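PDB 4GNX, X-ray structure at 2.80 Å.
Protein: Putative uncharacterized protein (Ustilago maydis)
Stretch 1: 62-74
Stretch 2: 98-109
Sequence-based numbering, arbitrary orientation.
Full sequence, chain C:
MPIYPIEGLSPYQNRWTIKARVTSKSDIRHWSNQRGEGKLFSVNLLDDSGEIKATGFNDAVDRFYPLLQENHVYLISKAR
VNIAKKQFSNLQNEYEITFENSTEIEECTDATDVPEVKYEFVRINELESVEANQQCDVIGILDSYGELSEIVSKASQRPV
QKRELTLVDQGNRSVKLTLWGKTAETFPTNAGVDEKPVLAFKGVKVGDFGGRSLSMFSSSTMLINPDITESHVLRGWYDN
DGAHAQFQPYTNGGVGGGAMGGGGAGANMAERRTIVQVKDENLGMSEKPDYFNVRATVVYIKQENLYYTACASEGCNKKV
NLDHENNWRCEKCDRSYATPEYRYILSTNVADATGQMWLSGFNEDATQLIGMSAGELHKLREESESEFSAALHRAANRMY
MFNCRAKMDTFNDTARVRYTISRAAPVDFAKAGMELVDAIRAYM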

ATOM      1  N   ASP C  62      23.840  19.998 -19.383  1.00 78.03           N
ATOM      2  CA  ASP C  62      24.192  21.025 -20.344  1.00 82.93           C
ATOM      3  C   ASP C  62      24.552  20.394 -21.671  1.00 79.80           C
ATOM      4  O   ASP C  62      24.158  20.878 -22.733  1.00 80.71           O
ATOM      5  N   ARG C  63      25.280  19.291 -21.592  1.00 76.93           N
ATOM      6  CA  ARG C  63      25.768  18.618 -22.768  1.00 78.33           C
ATOM      7  C   ARG C  63      24.681  17.869 -23.537  1.00 75.35           C
ATOM      8  O   ARG C  63      24.656  17.911 -24.766  1.00 77.31           O
ATOM      9  N   PHE C  64      23.774  17.201 -22.833  1.00 71.12           N
ATOM     10  CA  PHE C  64      22.861  16.283 -23.514  1.00 68.13           C
ATOM     11  C   PHE C  64      21.371  16.591 -23.467  1.00 66.50           C
ATOM     12  O   PHE C  64      20.620  16.094 -24.314  1.00 64.98           O
ATOM     13  N   TYR C  65      20.939  17.398 -22.496  1.00 66.46           N
ATOM     14  CA  TYR C  65      19.517  17.695 -22.386  1.00 65.60           C
ATOM     15  C   TYR C  65      18.990  18.271 -23.696  1.00 67.33           C
ATOM     16  O   TYR C  65      17.994  17.769 -24.224  1.00 66.14           O
ATOM     17  N   PRO C  66      19.668  19.309 -24.235  1.00 70.14           N
ATOM     18  CA  PRO C  66      19.201  19.859 -25.507  1.00 72.74           C
ATOM     19  C   PRO C  66      19.255  18.806 -26.602  1.00 71.73           C
ATOM     20  O   PRO C  66      18.364  18.740 -27.436  1.00 73.99           O
ATOM     21  N   LEU C  67      20.274  17.962 -26.552  1.00 69.82           N
ATOM     22  CA  LEU C  67      20.563  17.001 -27.610  1.00 70.34           C
ATOM     23  C   LEU C  67      19.549  15.867 -27.781  1.00 67.70           C
ATOM     24  O   LEU C  67      19.395  15.335 -28.876  1.00 68.90           O
ATOM     25  N   LEU C  68      18.869  15.483 -26.708  1.00 65.03           N
ATOM     26  CA  LEU C  68      18.001  14.305 -26.770  1.00 62.86           C
ATOM     27  C   LEU C  68      16.531  14.696 -26.802  1.00 63.53           C
ATOM     28  O   LEU C  68      16.060  15.422 -25.930  1.00 63.04           O
ATOM     29  N   GLN C  69      15.809  14.210 -27.806  1.00 65.60           N
ATOM     30  CA  GLN C  69      14.419  14.614 -28.002  1.00 68.72           C
ATOM     31  C   GLN C  69      13.522  13.404 -28.190  1.00 67.48           C
ATOM     32  O   GLN C  69      13.889  12.469 -28.901  1.00 68.28           O
ATOM     33  N   GLU C  70      12.348  13.423 -27.558  1.00 66.50           N
ATOM     34  CA  GLU C  70      11.459  12.254 -27.572  1.00 65.91           C
ATOM     35  C   GLU C  70      11.094  11.719 -28.956  1.00 67.08           C
ATOM     36  O   GLU C  70      10.897  12.466 -29.901  1.00 70.70           O
ATOM     37  N   ASN C  71      11.067  10.396 -29.044  1.00 64.56           N
ATOM     38  CA  ASN C  71      10.687   9.666 -30.231  1.00 67.34           C
ATOM     39  C   ASN C  71      11.764   9.657 -31.312  1.00 69.66           C
ATOM     40  O   ASN C  71      11.627   8.968 -32.330  1.00 72.59           O
ATOM     41  N   HIS C  72      12.836  10.410 -31.077  1.00 68.53           N
ATOM     42  CA  HIS C  72      14.016  10.380 -31.942  1.00 70.54           C
ATOM     43  C   HIS C  72      14.943   9.268 -31.515  1.00 67.04           C
ATOM     44  O   HIS C  72      14.880   8.821 -30.371  1.00 62.23           O
ATOM     45  N   VAL C  73      15.808   8.829 -32.430  1.00 69.91           N
ATOM     46  CA  VAL C  73      16.635   7.618 -32.270  1.00 68.38           C
ATOM     47  C   VAL C  73      18.120   7.957 -32.231  1.00 68.69           C
ATOM     48  O   VAL C  73      18.607   8.708 -33.073  1.00 73.25           O
ATOM     49  N   TYR C  74      18.844   7.385 -31.273  1.00 64.68           N
ATOM     50  CA  TYR C  74      20.230   7.782 -31.063  1.00 64.82           C
ATOM     51  C   TYR C  74      21.219   6.633 -30.894  1.00 64.61           C
ATOM     52  O   TYR C  74      20.864   5.534 -30.456  1.00 62.56           O
ATOM     53  N   THR C  98      24.233   5.923 -16.519  1.00 45.10           N
ATOM     54  CA  THR C  98      24.559   7.296 -16.131  1.00 48.62           C
ATOM     55  C   THR C  98      25.534   7.892 -17.140  1.00 51.28           C
ATOM     56  O   THR C  98      26.573   7.309 -17.439  1.00 52.28           O
ATOM     57  N   PHE C  99      25.182   9.056 -17.668  1.00 52.98           N
ATOM     58  CA  PHE C  99      26.037   9.749 -18.597  1.00 55.50           C
ATOM     59  C   PHE C  99      27.222  10.358 -17.864  1.00 59.95           C
ATOM     60  O   PHE C  99      27.065  11.146 -16.926  1.00 58.95           O
ATOM     61  N   GLU C 100      28.406   9.957 -18.306  1.00 65.97           N
ATOM     62  CA  GLU C 100      29.658  10.568 -17.880  1.00 73.49           C
ATOM     63  C   GLU C 100      30.127  11.563 -18.957  1.00 74.04           C
ATOM     64  O   GLU C 100      29.508  11.679 -20.020  1.00 71.12           O
ATOM     65  N   ASN C 101      31.206  12.285 -18.680  1.00 77.33           N
ATOM     66  CA  ASN C 101      31.713  13.257 -19.641  1.00 80.16           C
ATOM     67  C   ASN C 101      32.245  12.667 -20.947  1.00 79.98           C
ATOM     68  O   ASN C 101      32.178  13.314 -21.986  1.00 80.62           O
ATOM     69  N   SER C 102      32.734  11.432 -20.896  1.00 78.30           N
ATOM     70  CA  SER C 102      33.185  10.731 -22.098  1.00 79.44           C
ATOM     71  C   SER C 102      32.038  10.267 -23.025  1.00 75.87           C
ATOM     72  O   SER C 102      32.289   9.685 -24.087  1.00 76.17           O
ATOM     73  N   THR C 103      30.795  10.512 -22.620  1.00 72.10           N
ATOM     74  CA  THR C 103      29.643   9.925 -23.297  1.00 69.13           C
ATOM     75  C   THR C 103      29.408  10.513 -24.695  1.00 72.94           C
ATOM     76  O   THR C 103      29.355  11.730 -24.878  1.00 75.02           O
ATOM     77  N   GLU C 104      29.284   9.612 -25.668  1.00 74.05           N
ATOM     78  CA  GLU C 104      29.031   9.945 -27.062  1.00 77.31           C
ATOM     79  C   GLU C 104      27.566   9.705 -27.404  1.00 73.57           C
ATOM     80  O   GLU C 104      27.060   8.584 -27.258  1.00 70.08           O
ATOM     81  N   ILE C 105      26.897  10.763 -27.858  1.00 73.94           N
ATOM     82  CA  ILE C 105      25.548  10.676 -28.414  1.00 71.86           C
ATOM     83  C   ILE C 105      25.523  11.316 -29.807  1.00 78.72           C
ATOM     84  O   ILE C 105      25.909  12.482 -29.987  1.00 81.03           O
ATOM     85  N   GLU C 106      25.089  10.533 -30.788  1.00 81.06           N
ATOM     86  CA  GLU C 106      24.882  11.020 -32.144  1.00 86.25           C
ATOM     87  C   GLU C 106      23.591  10.416 -32.684  1.00 86.20           C
ATOM     88  O   GLU C 106      23.362   9.216 -32.541  1.00 83.84           O
ATOM     89  N   GLU C 107      22.746  11.255 -33.286  1.00 88.94           N
ATOM     90  CA  GLU C 107      21.439  10.829 -33.799  1.00 88.16           C
ATOM     91  C   GLU C 107      21.540   9.997 -35.086  1.00 92.60           C
ATOM     92  O   GLU C 107      22.434  10.206 -35.908  1.00 97.00           O
ATOM     93  N   CYS C 108      20.606   9.057 -35.237  1.00 91.93           N
ATOM     94  CA  CYS C 108      20.558   8.121 -36.363  1.00 96.02           C
ATOM     95  C   CYS C 108      19.622   8.561 -37.471  1.00102.84           C
ATOM     96  O   CYS C 108      18.666   9.301 -37.235  1.00101.72           O
ATOM     97  N   THR C 109      19.901   8.065 -38.676  1.00110.34           N
ATOM     98  CA  THR C 109      19.073   8.313 -39.850  1.00117.20           C
ATOM     99  C   THR C 109      18.143   7.122 -40.127  1.00119.84           C
ATOM    100  O   THR C 109      17.093   7.289 -40.741  1.00123.78           O
TER

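Segments distant in sequence often join through an apolar centre closed at its ends by polar contacts, and residues 62-74 and 98-109 of this chain, which bury 697 Å² between them, illustrate the arrangement.

The apolar packing centres on Ile 105, whose CA-to-CB bond points toward the first stretch. In its m,t rotamer it lays CD1 over one face of the Phe 64 ring, 3.9 Å from the ring centroid, a CH-pi contact in which CD1 comes within 3.5 Å of Phe 64 CD1. Its CG2 meets Leu 68 CD2 at 3.8 Å and Tyr 74 CD2 at 3.7 Å, while its CB lies 3.9 Å from Leu 67 CD2. Leu 68 (m,t) starts out sideways, yet its end reaches across, with CD1 4.0 Å from Phe 99 CE2. Phe 64 and Phe 99, both chi1 m and both pointing toward the partner stretch, form an oblique aromatic pair with planes at 68°.

Polar side chains work at the margins. Arg 63, with chi1 m, chi2 t and chi3 p, extends its guanidinium to backbone carbonyls of the turn from Glu 100 to Thr 103: NH2 donates to Thr 103 O at 3.3 Å, and NH1 makes a weak hydrogen bond to Glu 100 O at 3.4 Å. At the other end, His 72 (chi1 m) donates from ND1 to Glu 107 OE1 at 2.8 Å. The extended t,t rotamer of Glu 107 carries its carboxylate to that ring and places CG over one face of the Tyr 74 ring.

Strand pairing fixes this latter end. Tyr 74 and Glu 107 form an antiparallel, non-hydrogen-bonded pair with side chains on the same sheet face; next to it, Cys 108 N donates to Val 73 O at 3.0 Å, and Val 73 CG1 packs 3.8 Å from Cys 108 CB.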

ATOM      1  CB  ASP C  62      25.373  21.828 -19.817  1.00 92.13           C
ATOM      2  CG  ASP C  62      25.099  22.450 -18.453  1.00 96.86           C
ATOM      3  OD1 ASP C  62      24.200  23.318 -18.346  1.00 98.21           O
ATOM      4  OD2 ASP C  62      25.808  22.083 -17.491  1.00 99.57           O
ATOM      5  CB  ARG C  63      26.917  17.682 -22.391  1.00 79.39           C
ATOM      6  CG  ARG C  63      28.154  18.428 -21.930  1.00 85.64           C
ATOM      7  CD  ARG C  63      29.330  17.518 -21.623  1.00 88.95           C
ATOM      8  NE  ARG C  63      29.743  16.700 -22.763  1.00 93.19           N
ATOM      9  CZ  ARG C  63      29.887  15.373 -22.726  1.00 93.16           C
ATOM     10  NH1 ARG C  63      29.669  14.700 -21.598  1.00 88.18           N
ATOM     11  NH2 ARG C  63      30.270  14.713 -23.818  1.00 96.32           N
ATOM     12  CB  PHE C  64      23.121  14.856 -23.055  1.00 65.49           C
ATOM     13  CG  PHE C  64      24.556  14.449 -23.184  1.00 68.25           C
ATOM     14  CD1 PHE C  64      25.201  14.496 -24.418  1.00 72.60           C
ATOM     15  CD2 PHE C  64      25.275  14.034 -22.079  1.00 66.66           C
ATOM     16  CE1 PHE C  64      26.533  14.126 -24.541  1.00 73.68           C
ATOM     17  CE2 PHE C  64      26.601  13.656 -22.202  1.00 68.63           C
ATOM     18  CZ  PHE C  64      27.230  13.704 -23.432  1.00 71.59           C
ATOM     19  CB  TYR C  65      19.166  18.610 -21.210  1.00 66.86           C
ATOM     20  CG  TYR C  65      17.668  18.775 -21.056  1.00 67.43           C
ATOM     21  CD1 TYR C  65      16.913  17.826 -20.357  1.00 65.68           C
ATOM     22  CD2 TYR C  65      16.995  19.849 -21.639  1.00 69.64           C
ATOM     23  CE1 TYR C  65      15.536  17.958 -20.221  1.00 66.16           C
ATOM     24  CE2 TYR C  65      15.619  19.985 -21.513  1.00 70.82           C
ATOM     25  CZ  TYR C  65      14.895  19.039 -20.805  1.00 69.44           C
ATOM     26  OH  TYR C  65      13.529  19.165 -20.673  1.00 71.16           O
ATOM     27  CB  PRO C  66      20.210  20.971 -25.797  1.00 76.34           C
ATOM     28  CG  PRO C  66      20.781  21.329 -24.471  1.00 75.61           C
ATOM     29  CD  PRO C  66      20.856  20.027 -23.741  1.00 71.47           C
ATOM     30  CB  LEU C  67      21.966  16.423 -27.384  1.00 69.81           C
ATOM     31  CG  LEU C  67      22.606  15.450 -28.374  1.00 70.28           C
ATOM     32  CD1 LEU C  67      22.584  15.985 -29.802  1.00 75.45           C
ATOM     33  CD2 LEU C  67      24.029  15.158 -27.935  1.00 69.67           C
ATOM     34  CB  LEU C  68      18.281  13.365 -25.594  1.00 59.43           C
ATOM     35  CG  LEU C  68      19.637  12.660 -25.490  1.00 58.94           C
ATOM     36  CD1 LEU C  68      19.843  12.161 -24.066  1.00 55.87           C
ATOM     37  CD2 LEU C  68      19.743  11.513 -26.484  1.00 59.33           C
ATOM     38  CB  GLN C  69      14.307  15.571 -29.193  1.00 74.53           C
ATOM     39  CG  GLN C  69      14.942  16.929 -28.949  1.00 78.07           C
ATOM     40  CD  GLN C  69      14.976  17.789 -30.200  1.00 89.35           C
ATOM     41  OE1 GLN C  69      14.383  17.442 -31.234  1.00 94.68           O
ATOM     42  NE2 GLN C  69      15.670  18.927 -30.117  1.00 92.85           N
ATOM     43  CB  GLU C  70      10.209  12.409 -26.679  1.00 68.11           C
ATOM     44  CG  GLU C  70       9.986  13.763 -26.013  1.00 72.33           C
ATOM     45  CD  GLU C  70       9.168  13.653 -24.724  1.00 73.20           C
ATOM     46  OE1 GLU C  70       9.610  12.953 -23.783  1.00 70.38           O
ATOM     47  OE2 GLU C  70       8.078  14.269 -24.645  1.00 77.61           O
ATOM     48  CB  ASN C  71       9.348  10.167 -30.764  1.00 71.24           C
ATOM     49  CG  ASN C  71       8.619   9.117 -31.562  1.00 73.87           C
ATOM     50  OD1 ASN C  71       8.665   7.927 -31.233  1.00 71.96           O
ATOM     51  ND2 ASN C  71       7.947   9.545 -32.620  1.00 78.61           N
ATOM     52  CB  HIS C  72      14.734  11.723 -31.915  1.00 71.92           C
ATOM     53  CG  HIS C  72      13.960  12.846 -32.565  1.00 75.96           C
ATOM     54  ND1 HIS C  72      14.282  13.337 -33.773  1.00 81.21           N
ATOM     55  CD2 HIS C  72      12.856  13.572 -32.127  1.00 76.33           C
ATOM     56  CE1 HIS C  72      13.429  14.328 -34.097  1.00 84.80           C
ATOM     57  NE2 HIS C  72      12.557  14.471 -33.088  1.00 81.61           N
ATOM     58  CB  VAL C  73      16.397   6.630 -33.432  1.00 72.16           C
ATOM     59  CG1 VAL C  73      17.426   5.507 -33.426  1.00 71.09           C
ATOM     60  CG2 VAL C  73      14.983   6.070 -33.382  1.00 72.54           C
ATOM     61  CB  TYR C  74      20.327   8.690 -29.841  1.00 61.39           C
ATOM     62  CG  TYR C  74      19.473   9.935 -29.898  1.00 62.08           C
ATOM     63  CD1 TYR C  74      18.120   9.894 -29.558  1.00 60.26           C
ATOM     64  CD2 TYR C  74      20.025  11.164 -30.262  1.00 64.92           C
ATOM     65  CE1 TYR C  74      17.339  11.038 -29.594  1.00 61.61           C
ATOM     66  CE2 TYR C  74      19.249  12.313 -30.294  1.00 66.13           C
ATOM     67  CZ  TYR C  74      17.907  12.243 -29.960  1.00 64.34           C
ATOM     68  OH  TYR C  74      17.129  13.373 -29.993  1.00 66.12           O
ATOM     69  CB  THR C  98      25.171   7.405 -14.718  1.00 51.78           C
ATOM     70  OG1 THR C  98      24.570   6.446 -13.849  1.00 53.88           O
ATOM     71  CG2 THR C  98      24.937   8.780 -14.138  1.00 52.99           C
ATOM     72  CB  PHE C  99      25.268  10.844 -19.323  1.00 54.37           C
ATOM     73  CG  PHE C  99      24.094  10.349 -20.106  1.00 51.57           C
ATOM     74  CD1 PHE C  99      24.138   9.123 -20.773  1.00 50.43           C
ATOM     75  CD2 PHE C  99      22.949  11.137 -20.220  1.00 51.29           C
ATOM     76  CE1 PHE C  99      23.051   8.674 -21.515  1.00 48.88           C
ATOM     77  CE2 PHE C  99      21.859  10.695 -20.959  1.00 50.35           C
ATOM     78  CZ  PHE C  99      21.913   9.464 -21.611  1.00 49.08           C
ATOM     79  CB  GLU C 100      30.713   9.484 -17.592  1.00 79.85           C
ATOM     80  CG  GLU C 100      30.819   8.404 -18.668  1.00 85.02           C
ATOM     81  CD  GLU C 100      31.753   7.254 -18.300  1.00 91.26           C
ATOM     82  OE1 GLU C 100      32.639   7.433 -17.426  1.00 98.04           O
ATOM     83  OE2 GLU C 100      31.605   6.161 -18.900  1.00 89.41           O
ATOM     84  CB  ASN C 101      32.721  14.202 -18.993  1.00 85.23           C
ATOM     85  CG  ASN C 101      32.044  15.335 -18.250  1.00 86.16           C
ATOM     86  OD1 ASN C 101      32.668  16.013 -17.438  1.00 89.75           O
ATOM     87  ND2 ASN C 101      30.752  15.544 -18.525  1.00 83.24           N
ATOM     88  CB  SER C 102      34.030   9.519 -21.701  1.00 80.02           C
ATOM     89  OG  SER C 102      33.224   8.355 -21.583  1.00 75.93           O
ATOM     90  CB  THR C 103      28.371   9.989 -22.416  1.00 64.29           C
ATOM     91  OG1 THR C 103      28.524   9.104 -21.305  1.00 62.26           O
ATOM     92  CG2 THR C 103      27.126   9.561 -23.181  1.00 61.58           C
ATOM     93  CB  GLU C 104      29.894   9.067 -27.976  1.00 82.73           C
ATOM     94  CG  GLU C 104      31.363   9.460 -28.085  1.00 90.30           C
ATOM     95  CD  GLU C 104      31.689  10.248 -29.355  1.00 99.19           C
ATOM     96  OE1 GLU C 104      30.769  10.828 -29.987  1.00101.24           O
ATOM     97  OE2 GLU C 104      32.882  10.291 -29.731  1.00103.51           O
ATOM     98  CB  ILE C 105      24.497  11.345 -27.508  1.00 67.23           C
ATOM     99  CG1 ILE C 105      24.480  10.677 -26.132  1.00 63.56           C
ATOM    100  CG2 ILE C 105      23.121  11.293 -28.160  1.00 66.28           C
ATOM    101  CD1 ILE C 105      23.648  11.402 -25.099  1.00 62.08           C
ATOM    102  CB  GLU C 106      26.078  10.671 -33.035  1.00 91.61           C
ATOM    103  CG  GLU C 106      27.262  11.612 -32.842  1.00 95.68           C
ATOM    104  CD  GLU C 106      28.569  11.103 -33.436  1.00100.02           C
ATOM    105  OE1 GLU C 106      29.102  10.074 -32.955  1.00 98.25           O
ATOM    106  OE2 GLU C 106      29.078  11.760 -34.369  1.00104.47           O
ATOM    107  CB  GLU C 107      20.518  12.034 -34.002  1.00 89.42           C
ATOM    108  CG  GLU C 107      19.113  11.658 -34.447  1.00 90.05           C
ATOM    109  CD  GLU C 107      18.124  12.802 -34.388  1.00 91.20           C
ATOM    110  OE1 GLU C 107      16.908  12.513 -34.328  1.00 90.61           O
ATOM    111  OE2 GLU C 107      18.552  13.975 -34.405  1.00 92.52           O
ATOM    112  CB  CYS C 108      20.094   6.748 -35.895  1.00 91.95           C
ATOM    113  SG  CYS C 108      21.374   5.788 -35.077  1.00 89.64           S
ATOM    114  CB  THR C 109      19.938   8.636 -41.083  1.00123.77           C
ATOM    115  OG1 THR C 109      21.180   9.215 -40.660  1.00121.59           O
ATOM    116  CG2 THR C 109      19.217   9.612 -42.000  1.00130.12           C
TER